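Local coordinates for cytosol aminopeptidase (Coxiella burnetii, PDB 3IJ3), which probably acts as a manganese-dependent metalloaminopeptidase of the M17 family, removing residues from the N-termini of peptides, at residues L372-A383 against D395-F403; I38-L48 against L85-Y95. One frame throughout, in Å; residues are numbered along the deposited sequence.

Contact 1. Residues L372-A383 against D395-F403; sequences LPALFANQDSLA and DPLWRLPLF
Strands 374-377 and 398-399 run parallel, with A374 beside W398 and L375 beside R399. The N and O of L375 both reach the neighbouring strand, bracketing R399: N gives to W398 O at 2.9 Å and O accepts from L400 N at 2.8 Å; W398 N to P373 O completes the ladder. The R399 side chain links this strand pair to the start of helix 380-393. Its CG lies anti to the backbone N (chi1 -168°) and the chain stays extended to NE, which carries the guanidinium past L375 to D380. There NH1 and NH2 both hold OD1, the shorter salt-bridge arm, from NH2, being 2.9 Å, with the carboxylate turned 82° from the guanidinium plane. NH2 also gives to A377 O, and A383 CB sits over one guanidinium face, 3.4 Å from CZ. A water accepts from R399 NE and A377 N and donates to L400 O, bridging the segments. The F376 ring lies against L400, CZ to CB 3.5 Å, while its edge meets P401 O. W398 NE1 and R399 O exchange hydrogen bonds with R399 O and W398 NE1 of the second subunit. Strand 374-377, helix 380-393 and strand 398-399 form a beta-alpha-beta unit of the M17 catalytic domain.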
# COMPACT_ATOMS: atom_id res chain seq x y z
N LEU A 372 -5.11 26.55 10.49
CA LEU A 372 -4.77 26.97 11.85
C LEU A 372 -3.28 26.77 12.12
O LEU A 372 -2.83 25.66 12.42
CB LEU A 372 -5.64 26.22 12.87
CG LEU A 372 -5.51 26.58 14.33
CD1 LEU A 372 -5.67 28.09 14.52
CD2 LEU A 372 -6.53 25.79 15.19
N PRO A 373 -2.48 27.82 11.95
CA PRO A 373 -1.03 27.71 12.22
C PRO A 373 -0.71 27.29 13.64
O PRO A 373 -1.36 27.75 14.58
CB PRO A 373 -0.54 29.13 12.02
CG PRO A 373 -1.50 29.72 11.01
CD PRO A 373 -2.82 29.10 11.31
N ALA A 374 0.28 26.41 13.78
CA ALA A 374 0.76 25.98 15.06
C ALA A 374 1.88 26.89 15.54
O ALA A 374 2.81 27.20 14.79
CB ALA A 374 1.30 24.55 14.96
N LEU A 375 1.78 27.29 16.80
CA LEU A 375 2.78 28.11 17.45
C LEU A 375 3.47 27.33 18.54
O LEU A 375 2.81 26.69 19.38
CB LEU A 375 2.15 29.33 18.13
CG LEU A 375 2.99 30.15 19.13
CD1 LEU A 375 4.21 30.87 18.44
CD2 LEU A 375 2.13 31.17 19.87
N PHE A 376 4.79 27.35 18.52
CA PHE A 376 5.60 26.83 19.61
C PHE A 376 6.44 28.00 20.12
O PHE A 376 6.95 28.81 19.34
CB PHE A 376 6.55 25.72 19.16
CG PHE A 376 5.87 24.47 18.66
CD1 PHE A 376 5.70 23.36 19.50
CD2 PHE A 376 5.38 24.40 17.36
CE1 PHE A 376 5.10 22.20 19.02
CE2 PHE A 376 4.76 23.24 16.88
CZ PHE A 376 4.64 22.15 17.70
N ALA A 377 6.64 28.07 21.43
CA ALA A 377 7.49 29.11 21.98
C ALA A 377 8.17 28.61 23.24
O ALA A 377 7.56 27.91 24.06
CB ALA A 377 6.70 30.39 22.24
N ASN A 378 9.44 28.98 23.39
CA ASN A 378 10.24 28.56 24.53
C ASN A 378 10.05 29.39 25.78
O ASN A 378 10.60 29.04 26.84
CB ASN A 378 11.73 28.48 24.18
CG ASN A 378 12.36 29.82 23.90
OD1 ASN A 378 11.68 30.85 23.88
ND2 ASN A 378 13.69 29.82 23.67
N GLN A 379 9.29 30.48 25.66
CA GLN A 379 8.98 31.35 26.79
C GLN A 379 7.48 31.60 26.84
O GLN A 379 6.87 31.99 25.83
CB GLN A 379 9.76 32.67 26.71
CG GLN A 379 11.29 32.46 26.95
CD GLN A 379 12.06 33.75 27.06
OE1 GLN A 379 11.47 34.82 27.21
NE2 GLN A 379 13.39 33.65 27.01
N ASP A 380 6.88 31.39 28.00
CA ASP A 380 5.41 31.53 28.12
C ASP A 380 4.86 32.94 27.84
O ASP A 380 3.79 33.07 27.22
CB ASP A 380 4.93 31.03 29.48
CG ASP A 380 5.04 29.49 29.63
OD1 ASP A 380 5.08 28.73 28.63
OD2 ASP A 380 5.05 29.04 30.80
N SER A 381 5.57 33.98 28.25
CA SER A 381 5.10 35.34 28.01
C SER A 381 4.97 35.63 26.53
O SER A 381 3.98 36.25 26.09
CB SER A 381 6.00 36.35 28.70
OG SER A 381 5.99 36.16 30.10
N LEU A 382 5.95 35.18 25.75
CA LEU A 382 5.91 35.36 24.31
C LEU A 382 4.73 34.63 23.70
O LEU A 382 3.98 35.19 22.87
CB LEU A 382 7.21 34.85 23.69
CG LEU A 382 7.34 34.88 22.16
CD1 LEU A 382 7.12 36.33 21.61
CD2 LEU A 382 8.73 34.31 21.81
N ALA A 383 4.55 33.36 24.07
CA ALA A 383 3.43 32.59 23.54
C ALA A 383 2.07 33.27 23.86
O ALA A 383 1.21 33.42 23.00
CB ALA A 383 3.45 31.17 24.06
N ASP A 395 -6.55 36.59 13.37
CA ASP A 395 -5.63 35.89 12.49
C ASP A 395 -5.27 34.67 13.34
O ASP A 395 -4.41 34.75 14.21
CB ASP A 395 -4.42 36.77 12.21
CG ASP A 395 -3.44 36.13 11.26
OD1 ASP A 395 -3.80 35.17 10.53
OD2 ASP A 395 -2.29 36.64 11.22
N PRO A 396 -5.96 33.55 13.10
CA PRO A 396 -5.84 32.42 14.02
C PRO A 396 -4.51 31.70 14.13
O PRO A 396 -3.81 31.56 13.15
CB PRO A 396 -6.93 31.43 13.56
CG PRO A 396 -7.42 31.90 12.28
CD PRO A 396 -6.95 33.32 12.04
N LEU A 397 -4.22 31.27 15.35
CA LEU A 397 -3.06 30.48 15.67
C LEU A 397 -3.39 29.70 16.94
O LEU A 397 -4.32 30.07 17.68
CB LEU A 397 -1.80 31.35 15.79
CG LEU A 397 -1.62 32.38 16.85
CD1 LEU A 397 -1.12 31.71 18.13
CD2 LEU A 397 -0.60 33.45 16.39
N TRP A 398 -2.64 28.63 17.18
CA TRP A 398 -2.88 27.81 18.35
C TRP A 398 -1.56 27.28 18.84
O TRP A 398 -0.77 26.76 18.07
CB TRP A 398 -3.84 26.65 18.02
CG TRP A 398 -4.37 25.97 19.26
CD1 TRP A 398 -3.87 24.83 19.88
CD2 TRP A 398 -5.44 26.42 20.07
NE1 TRP A 398 -4.59 24.58 21.01
CE2 TRP A 398 -5.56 25.53 21.15
CE3 TRP A 398 -6.32 27.51 19.99
CZ2 TRP A 398 -6.54 25.66 22.12
CZ3 TRP A 398 -7.29 27.65 20.97
CH2 TRP A 398 -7.39 26.73 22.02
N ARG A 399 -1.36 27.34 20.15
CA ARG A 399 -0.09 26.87 20.72
C ARG A 399 -0.05 25.35 20.89
O ARG A 399 -1.03 24.73 21.37
CB ARG A 399 0.15 27.52 22.07
CG ARG A 399 1.58 27.32 22.59
CD ARG A 399 1.78 27.80 24.03
NE ARG A 399 3.20 27.81 24.38
CZ ARG A 399 3.65 28.18 25.58
NH1 ARG A 399 2.81 28.56 26.52
NH2 ARG A 399 4.96 28.16 25.82
N LEU A 400 1.08 24.76 20.49
CA LEU A 400 1.38 23.35 20.72
C LEU A 400 2.61 23.33 21.64
O LEU A 400 3.37 24.29 21.69
CB LEU A 400 1.61 22.58 19.42
CG LEU A 400 0.35 22.38 18.55
CD1 LEU A 400 0.74 21.58 17.28
CD2 LEU A 400 -0.76 21.68 19.29
N PRO A 401 2.80 22.23 22.36
CA PRO A 401 3.86 22.20 23.37
C PRO A 401 5.24 21.69 22.98
O PRO A 401 5.37 20.78 22.15
CB PRO A 401 3.28 21.21 24.40
CG PRO A 401 2.57 20.19 23.52
CD PRO A 401 1.94 21.02 22.43
N LEU A 402 6.26 22.27 23.61
CA LEU A 402 7.63 21.76 23.49
C LEU A 402 7.69 20.75 24.65
O LEU A 402 8.25 21.03 25.73
CB LEU A 402 8.66 22.89 23.59
CG LEU A 402 8.76 23.84 22.41
CD1 LEU A 402 9.49 25.14 22.77
CD2 LEU A 402 9.41 23.16 21.21
N PHE A 403 7.04 19.59 24.45
CA PHE A 403 6.88 18.55 25.48
C PHE A 403 8.20 17.80 25.65
O PHE A 403 8.52 16.93 24.86
CB PHE A 403 5.72 17.64 25.13
CG PHE A 403 5.30 16.75 26.23
CD1 PHE A 403 4.80 17.27 27.41
CD2 PHE A 403 5.33 15.37 26.08
CE1 PHE A 403 4.40 16.44 28.43
CE2 PHE A 403 4.92 14.53 27.11
CZ PHE A 403 4.46 15.06 28.28
O HOH W 1 5.11 26.06 22.98

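Contact 2. Residues I38-L48 against L85-Y95; sequences IPIQPMMPDEL and LQRVLLGVSDY
With CG anti to the carbonyl carbon in both (chi1 -67°), the side chains of M44 and Y95 are brought together. M44 CG comes over one face of the Y95 ring in a CH-pi contact, 3.9 Å from the centroid, and SD follows obliquely in a Met-aromatic contact. The phenol OH of Y95 is gripped twice: it donates to E47 OE1 at 3.0 Å, on the anti side of the carboxylate, and accepts from M44 N at 3.1 Å. These two bonds fix where the ring ends, and the ring edge also faces P42 O.

The strands behind this cluster, 38-43 and 85-91, are parallel neighbours in the mixed sheet of the N-terminal domain, their axes at 30°. P39 O, Q41 N and O, and M43 N and O take alternate turns in five backbone bonds, among them V88 N to P39 O and V92 N to M43 O. The two prolines of strand 38-43, P39 and P42, have no N-H, and the five bonds draw on P39 O, Q41 and M43 instead. I40 and P42 share a face with V88 and L90, and P42 CB touches V92 CG1 at 3.7 Å.

On the face of Q41 and L89, R87 bends at chi3, which lays its guanidinium against P39; CG of the proline lies over the centre of one face, 3.7 Å from CZ. Q41, fully extended, brings OE1 to 2.8 Å from R87 NH1, with the amide and guanidinium planes 83° apart. W51 of helix 48-52 packs on Q41, M43, R87 and L89. At this end of strand 85-91, Q86 and R87 both face I78, a classic beta bulge against strand 75-79.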
# COMPACT_ATOMS: atom_id res chain seq x y z
N ILE A 38 -20.73 53.90 -6.09
CA ILE A 38 -21.86 53.04 -5.72
C ILE A 38 -21.63 52.45 -4.32
O ILE A 38 -20.62 51.76 -4.08
CB ILE A 38 -22.02 51.87 -6.71
CG1 ILE A 38 -22.17 52.40 -8.14
CG2 ILE A 38 -23.21 50.95 -6.32
CD1 ILE A 38 -21.97 51.34 -9.22
N PRO A 39 -22.52 52.75 -3.36
CA PRO A 39 -22.31 52.20 -2.03
C PRO A 39 -22.54 50.69 -1.92
O PRO A 39 -23.45 50.15 -2.55
CB PRO A 39 -23.32 52.95 -1.16
CG PRO A 39 -24.44 53.32 -2.12
CD PRO A 39 -23.71 53.63 -3.42
N ILE A 40 -21.69 50.04 -1.13
CA ILE A 40 -21.82 48.63 -0.76
C ILE A 40 -22.11 48.68 0.73
O ILE A 40 -21.34 49.26 1.51
CB ILE A 40 -20.55 47.83 -1.02
CG1 ILE A 40 -20.24 47.81 -2.52
CG2 ILE A 40 -20.72 46.43 -0.50
CD1 ILE A 40 -18.88 47.13 -2.85
N GLN A 41 -23.21 48.07 1.15
CA GLN A 41 -23.63 48.11 2.54
C GLN A 41 -23.83 46.72 3.13
O GLN A 41 -24.59 45.93 2.59
CB GLN A 41 -24.95 48.88 2.63
CG GLN A 41 -25.58 48.97 4.03
CD GLN A 41 -26.85 49.78 4.04
OE1 GLN A 41 -27.24 50.36 3.02
NE2 GLN A 41 -27.52 49.81 5.20
N PRO A 42 -23.16 46.41 4.26
CA PRO A 42 -23.38 45.10 4.86
C PRO A 42 -24.77 45.02 5.49
O PRO A 42 -25.33 46.03 5.95
CB PRO A 42 -22.28 45.02 5.93
CG PRO A 42 -22.07 46.42 6.34
CD PRO A 42 -22.23 47.23 5.07
N MET A 43 -25.32 43.82 5.51
CA MET A 43 -26.66 43.61 6.02
C MET A 43 -26.83 42.22 6.60
O MET A 43 -26.29 41.24 6.09
CB MET A 43 -27.65 43.79 4.85
CG MET A 43 -29.16 43.67 5.19
SD MET A 43 -29.70 44.87 6.41
CE MET A 43 -29.41 46.46 5.63
N MET A 44 -27.54 42.14 7.72
CA MET A 44 -27.88 40.87 8.33
C MET A 44 -29.39 40.74 8.25
O MET A 44 -30.10 41.75 8.18
CB MET A 44 -27.38 40.77 9.77
CG MET A 44 -25.87 40.74 9.87
SD MET A 44 -25.28 40.28 11.50
CE MET A 44 -25.67 38.53 11.54
N PRO A 45 -29.90 39.50 8.25
CA PRO A 45 -31.33 39.26 8.15
C PRO A 45 -32.21 40.06 9.10
O PRO A 45 -33.24 40.59 8.70
CB PRO A 45 -31.45 37.77 8.45
CG PRO A 45 -30.17 37.20 8.01
CD PRO A 45 -29.14 38.24 8.29
N ASP A 46 -31.79 40.15 10.37
CA ASP A 46 -32.60 40.84 11.38
C ASP A 46 -32.78 42.32 11.14
O ASP A 46 -33.78 42.89 11.58
CB ASP A 46 -32.02 40.62 12.78
CG ASP A 46 -32.21 39.18 13.29
OD1 ASP A 46 -32.92 38.37 12.65
OD2 ASP A 46 -31.66 38.87 14.36
N GLU A 47 -31.83 42.95 10.46
CA GLU A 47 -31.91 44.39 10.21
C GLU A 47 -32.59 44.76 8.91
O GLU A 47 -32.94 45.91 8.69
CB GLU A 47 -30.51 45.04 10.23
CG GLU A 47 -29.94 45.25 11.64
CD GLU A 47 -29.63 43.95 12.35
OE1 GLU A 47 -28.85 43.16 11.78
OE2 GLU A 47 -30.14 43.73 13.47
N LEU A 48 -32.79 43.78 8.04
CA LEU A 48 -33.33 44.08 6.71
C LEU A 48 -34.75 44.67 6.70
O LEU A 48 -34.99 45.66 6.01
CB LEU A 48 -33.18 42.85 5.79
CG LEU A 48 -33.57 42.99 4.33
CD1 LEU A 48 -32.85 44.16 3.68
CD2 LEU A 48 -33.28 41.66 3.59
N LEU A 85 -26.94 51.20 -11.41
CA LEU A 85 -26.84 50.60 -10.07
C LEU A 85 -26.84 51.68 -8.98
O LEU A 85 -26.01 52.60 -8.99
CB LEU A 85 -25.58 49.72 -9.99
CG LEU A 85 -25.33 48.72 -8.85
CD1 LEU A 85 -26.43 47.68 -8.78
CD2 LEU A 85 -23.99 48.01 -9.02
N GLN A 86 -27.76 51.55 -8.02
CA GLN A 86 -27.91 52.49 -6.93
C GLN A 86 -27.06 52.08 -5.70
O GLN A 86 -26.43 52.93 -5.06
CB GLN A 86 -29.40 52.49 -6.49
CG GLN A 86 -29.74 53.36 -5.28
CD GLN A 86 -31.18 53.19 -4.81
OE1 GLN A 86 -31.43 53.08 -3.62
NE2 GLN A 86 -32.13 53.13 -5.74
N ARG A 87 -27.07 50.79 -5.40
CA ARG A 87 -26.44 50.27 -4.17
C ARG A 87 -26.35 48.79 -4.21
O ARG A 87 -27.12 48.14 -4.90
CB ARG A 87 -27.33 50.66 -2.96
CG ARG A 87 -27.04 49.99 -1.59
CD ARG A 87 -28.04 50.49 -0.51
NE ARG A 87 -28.04 51.95 -0.47
CZ ARG A 87 -27.19 52.70 0.24
NH1 ARG A 87 -26.28 52.16 1.05
NH2 ARG A 87 -27.29 54.02 0.15
N VAL A 88 -25.40 48.23 -3.47
CA VAL A 88 -25.30 46.79 -3.37
C VAL A 88 -25.36 46.41 -1.89
O VAL A 88 -24.60 46.92 -1.06
CB VAL A 88 -24.01 46.23 -4.00
CG1 VAL A 88 -23.89 44.71 -3.77
CG2 VAL A 88 -23.98 46.54 -5.51
N LEU A 89 -26.30 45.54 -1.54
CA LEU A 89 -26.35 45.02 -0.17
C LEU A 89 -25.53 43.73 -0.16
O LEU A 89 -25.60 42.94 -1.09
CB LEU A 89 -27.78 44.68 0.27
CG LEU A 89 -28.79 45.81 0.19
CD1 LEU A 89 -30.21 45.28 0.53
CD2 LEU A 89 -28.35 46.92 1.11
N LEU A 90 -24.72 43.56 0.88
CA LEU A 90 -23.92 42.34 1.07
C LEU A 90 -24.35 41.65 2.37
O LEU A 90 -24.25 42.22 3.46
CB LEU A 90 -22.41 42.66 1.15
CG LEU A 90 -21.46 41.53 1.54
CD1 LEU A 90 -21.41 40.43 0.45
CD2 LEU A 90 -20.04 42.09 1.88
N GLY A 91 -24.83 40.42 2.27
CA GLY A 91 -25.18 39.67 3.47
C GLY A 91 -23.89 39.32 4.20
O GLY A 91 -22.93 38.87 3.58
N VAL A 92 -23.84 39.56 5.51
CA VAL A 92 -22.65 39.23 6.31
C VAL A 92 -22.98 38.25 7.46
O VAL A 92 -24.12 38.23 7.95
CB VAL A 92 -21.97 40.52 6.85
CG1 VAL A 92 -21.52 41.41 5.67
CG2 VAL A 92 -22.90 41.30 7.76
N SER A 93 -22.01 37.41 7.82
CA SER A 93 -22.16 36.41 8.90
C SER A 93 -22.36 37.13 10.23
O SER A 93 -23.05 36.66 11.14
CB SER A 93 -20.91 35.54 9.01
OG SER A 93 -20.53 35.00 7.76
N ASP A 94 -21.71 38.30 10.33
CA ASP A 94 -21.78 39.20 11.49
C ASP A 94 -21.19 40.56 11.05
O ASP A 94 -20.45 40.60 10.06
CB ASP A 94 -20.99 38.62 12.66
CG ASP A 94 -21.18 39.40 13.95
OD1 ASP A 94 -22.22 40.09 14.08
OD2 ASP A 94 -20.30 39.31 14.82
N TYR A 95 -21.50 41.67 11.74
CA TYR A 95 -20.95 42.98 11.35
C TYR A 95 -19.44 43.14 11.62
O TYR A 95 -18.83 44.11 11.16
CB TYR A 95 -21.77 44.13 11.94
CG TYR A 95 -23.17 44.21 11.35
CD1 TYR A 95 -23.39 44.75 10.08
CD2 TYR A 95 -24.28 43.75 12.07
CE1 TYR A 95 -24.71 44.82 9.54
CE2 TYR A 95 -25.58 43.81 11.53
CZ TYR A 95 -25.78 44.35 10.28
OH TYR A 95 -27.06 44.41 9.77

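How the contacts relate
Contact 2 comes first along the chain, in the N-terminal domain of the M17 aminopeptidase; contact 1 follows in the catalytic domain. Their centres are 37 Å apart, and the nearest atoms about 14 Å, without touching. They share no sheet: 38-43 and 85-91 are inner strands of a six-stranded mixed sheet, between 111-114 and 75-79, whereas 374-377 links 398-399 to strand 445-454 of the large catalytic sheet. Both pairs are parallel, and contact 1 also borders the second subunit. The lithium site at K250, D255, D273 and E334 belongs to the catalytic domain, so contact 2 lies in the domain without this metal.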